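Local atomic coordinates of type III effector (Vibrio parahaemolyticus, PDB entry 2QHQ), a protein that is of unknown function but belongs to the HopJ family of type III effectors, which suggests a role as a secreted bacterial effector. Residues D39-T44 / G70-L75. Sequence-based numbering, arbitrary orientation.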
loop_
_atom_site.group_PDB
_atom_site.type_symbol
_atom_site.label_atom_id
_atom_site.label_comp_id
_atom_site.label_asym_id
_atom_site.label_seq_id
_atom_site.Cartn_x
_atom_site.Cartn_y
_atom_site.Cartn_z
ATOM N N ASP B 39 6.377 12.639 12.503
ATOM C CA ASP B 39 7.438 12.076 13.335
ATOM C C ASP B 39 8.191 10.929 12.668
ATOM O O ASP B 39 9.355 10.703 12.978
ATOM C CB ASP B 39 6.889 11.581 14.680
ATOM C CG ASP B 39 6.558 12.705 15.634
ATOM O OD1 ASP B 39 6.753 13.888 15.270
ATOM O OD2 ASP B 39 6.096 12.393 16.758
ATOM N N ASN B 40 7.525 10.189 11.783
ATOM C CA ASN B 40 8.109 8.932 11.297
ATOM C C ASN B 40 8.590 8.938 9.866
ATOM O O ASN B 40 9.246 7.971 9.424
ATOM C CB ASN B 40 7.120 7.793 11.494
ATOM C CG ASN B 40 7.033 7.370 12.924
ATOM O OD1 ASN B 40 7.887 6.621 13.416
ATOM N ND2 ASN B 40 6.012 7.865 13.622
ATOM N N TYR B 41 8.271 10.012 9.140
ATOM C CA TYR B 41 8.612 10.077 7.713
ATOM C C TYR B 41 9.151 11.418 7.298
ATOM O O TYR B 41 8.800 12.453 7.883
ATOM C CB TYR B 41 7.393 9.768 6.815
ATOM C CG TYR B 41 6.790 8.418 7.091
ATOM C CD1 TYR B 41 7.274 7.271 6.459
ATOM C CD2 TYR B 41 5.759 8.285 8.024
ATOM C CE1 TYR B 41 6.727 6.019 6.751
ATOM C CE2 TYR B 41 5.222 7.050 8.340
ATOM C CZ TYR B 41 5.706 5.922 7.693
ATOM O OH TYR B 41 5.158 4.701 8.010
ATOM N N ASP B 42 9.958 11.388 6.245
ATOM C CA ASP B 42 10.311 12.599 5.525
ATOM C C ASP B 42 9.385 12.723 4.324
ATOM O O ASP B 42 9.236 11.780 3.552
ATOM C CB ASP B 42 11.759 12.536 5.077
ATOM C CG ASP B 42 12.732 12.718 6.237
ATOM O OD1 ASP B 42 12.545 13.687 7.016
ATOM O OD2 ASP B 42 13.689 11.918 6.326
ATOM N N PHE B 43 8.769 13.887 4.175
ATOM C CA PHE B 43 7.799 14.082 3.092
ATOM C C PHE B 43 8.406 14.857 1.945
ATOM O O PHE B 43 9.076 15.887 2.158
ATOM C CB PHE B 43 6.572 14.852 3.619
ATOM C CG PHE B 43 5.641 15.349 2.526
ATOM C CD1 PHE B 43 4.795 14.458 1.855
ATOM C CD2 PHE B 43 5.597 16.710 2.194
ATOM C CE1 PHE B 43 3.918 14.913 0.865
ATOM C CE2 PHE B 43 4.731 17.168 1.192
ATOM C CZ PHE B 43 3.892 16.263 0.531
ATOM N N THR B 44 8.128 14.397 0.728
ATOM C CA THR B 44 8.401 15.188 -0.451
ATOM C C THR B 44 7.165 15.206 -1.347
ATOM O O THR B 44 6.478 14.176 -1.503
ATOM C CB THR B 44 9.648 14.698 -1.206
ATOM O OG1 THR B 44 9.511 13.320 -1.499
ATOM C CG2 THR B 44 10.908 14.858 -0.363
ATOM N N GLY B 70 -0.910 5.374 3.691
ATOM C CA GLY B 70 -1.786 4.205 3.519
ATOM C C GLY B 70 -1.147 3.159 2.627
ATOM O O GLY B 70 -1.297 1.941 2.860
ATOM N N LEU B 71 -0.419 3.619 1.600
ATOM C CA LEU B 71 0.298 2.691 0.734
ATOM C C LEU B 71 1.470 2.016 1.442
ATOM O O LEU B 71 1.614 0.795 1.348
ATOM C CB LEU B 71 0.779 3.363 -0.554
ATOM C CG LEU B 71 -0.291 3.574 -1.618
ATOM C CD1 LEU B 71 0.309 4.411 -2.750
ATOM C CD2 LEU B 71 -0.810 2.195 -2.117
ATOM N N LEU B 72 2.305 2.789 2.135
ATOM C CA LEU B 72 3.463 2.192 2.813
ATOM C C LEU B 72 3.032 1.173 3.868
ATOM O O LEU B 72 3.692 0.160 4.050
ATOM C CB LEU B 72 4.365 3.263 3.427
ATOM C CG LEU B 72 5.156 4.159 2.445
ATOM C CD1 LEU B 72 6.026 5.136 3.248
ATOM C CD2 LEU B 72 6.028 3.302 1.549
ATOM N N ASN B 73 1.913 1.440 4.538
ATOM C CA ASN B 73 1.457 0.595 5.653
ATOM C C ASN B 73 0.327 -0.378 5.298
ATOM O O ASN B 73 -0.252 -1.016 6.178
ATOM C CB ASN B 73 1.082 1.480 6.830
ATOM C CG ASN B 73 2.295 2.146 7.416
ATOM O OD1 ASN B 73 3.184 1.467 7.907
ATOM N ND2 ASN B 73 2.377 3.449 7.295
ATOM N N ALA B 74 0.039 -0.487 4.007
ATOM C CA ALA B 74 -0.912 -1.468 3.481
ATOM C C ALA B 74 -2.297 -1.338 4.114
ATOM O O ALA B 74 -2.959 -2.330 4.409
ATOM C CB ALA B 74 -0.343 -2.908 3.614
ATOM N N LEU B 75 -2.739 -0.095 4.290
ATOM C CA LEU B 75 -4.018 0.177 4.957
ATOM C C LEU B 75 -5.168 -0.046 3.994
ATOM O O LEU B 75 -5.066 0.331 2.839
ATOM C CB LEU B 75 -4.041 1.622 5.476
ATOM C CG LEU B 75 -2.992 1.986 6.539
ATOM C CD1 LEU B 75 -3.192 3.448 6.966
ATOM C CD2 LEU B 75 -3.116 1.076 7.744
HETATM O O HOH W 1 5.992 2.315 7.223
#
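Tyr41 and Asn73 approach from opposite directions and join through a nearly straight hydrogen bond, from Asn73 ND2 to Tyr41 OH at 3.1 Å with an angle of 168° at the hydrogen. The phenol oxygen lies close to the amide plane, while ring and amide are turned 71° against each other. A water, in plane at the ring edge, bridges the pair: its O accepts a hydrogen bond from Tyr41 OH at 2.6 Å and donates one to Asn73 OD1 at 3.0 Å. With CG beside the backbone N (chi1 -68°), the Asn73 amide lies back along the helix end, where ND2 also donates to Phe69 O.

The apolar part is small. Leu72 CD1 lies obliquely to the phenol ring, 3.7 Å from Tyr41 CE1; Leu14 and Leu122 also touch Tyr41.

Tyr41 follows helix 30-40. Asn73 lies within the Schellman motif that ends helix 67-72, with Leu75 N to Gly70 O at 2.9 Å, a weak bond from Ala74 N to Leu71 O, and Ala74 at positive phi. Thr119 and Gln116 of the second subunit pack on Leu72 and Asn73.

Because Phe69 O can only accept, it sets which end of the amide is ND2; Tyr41 OH and both amide ends each have a hydrogen-bond partner in this buried place.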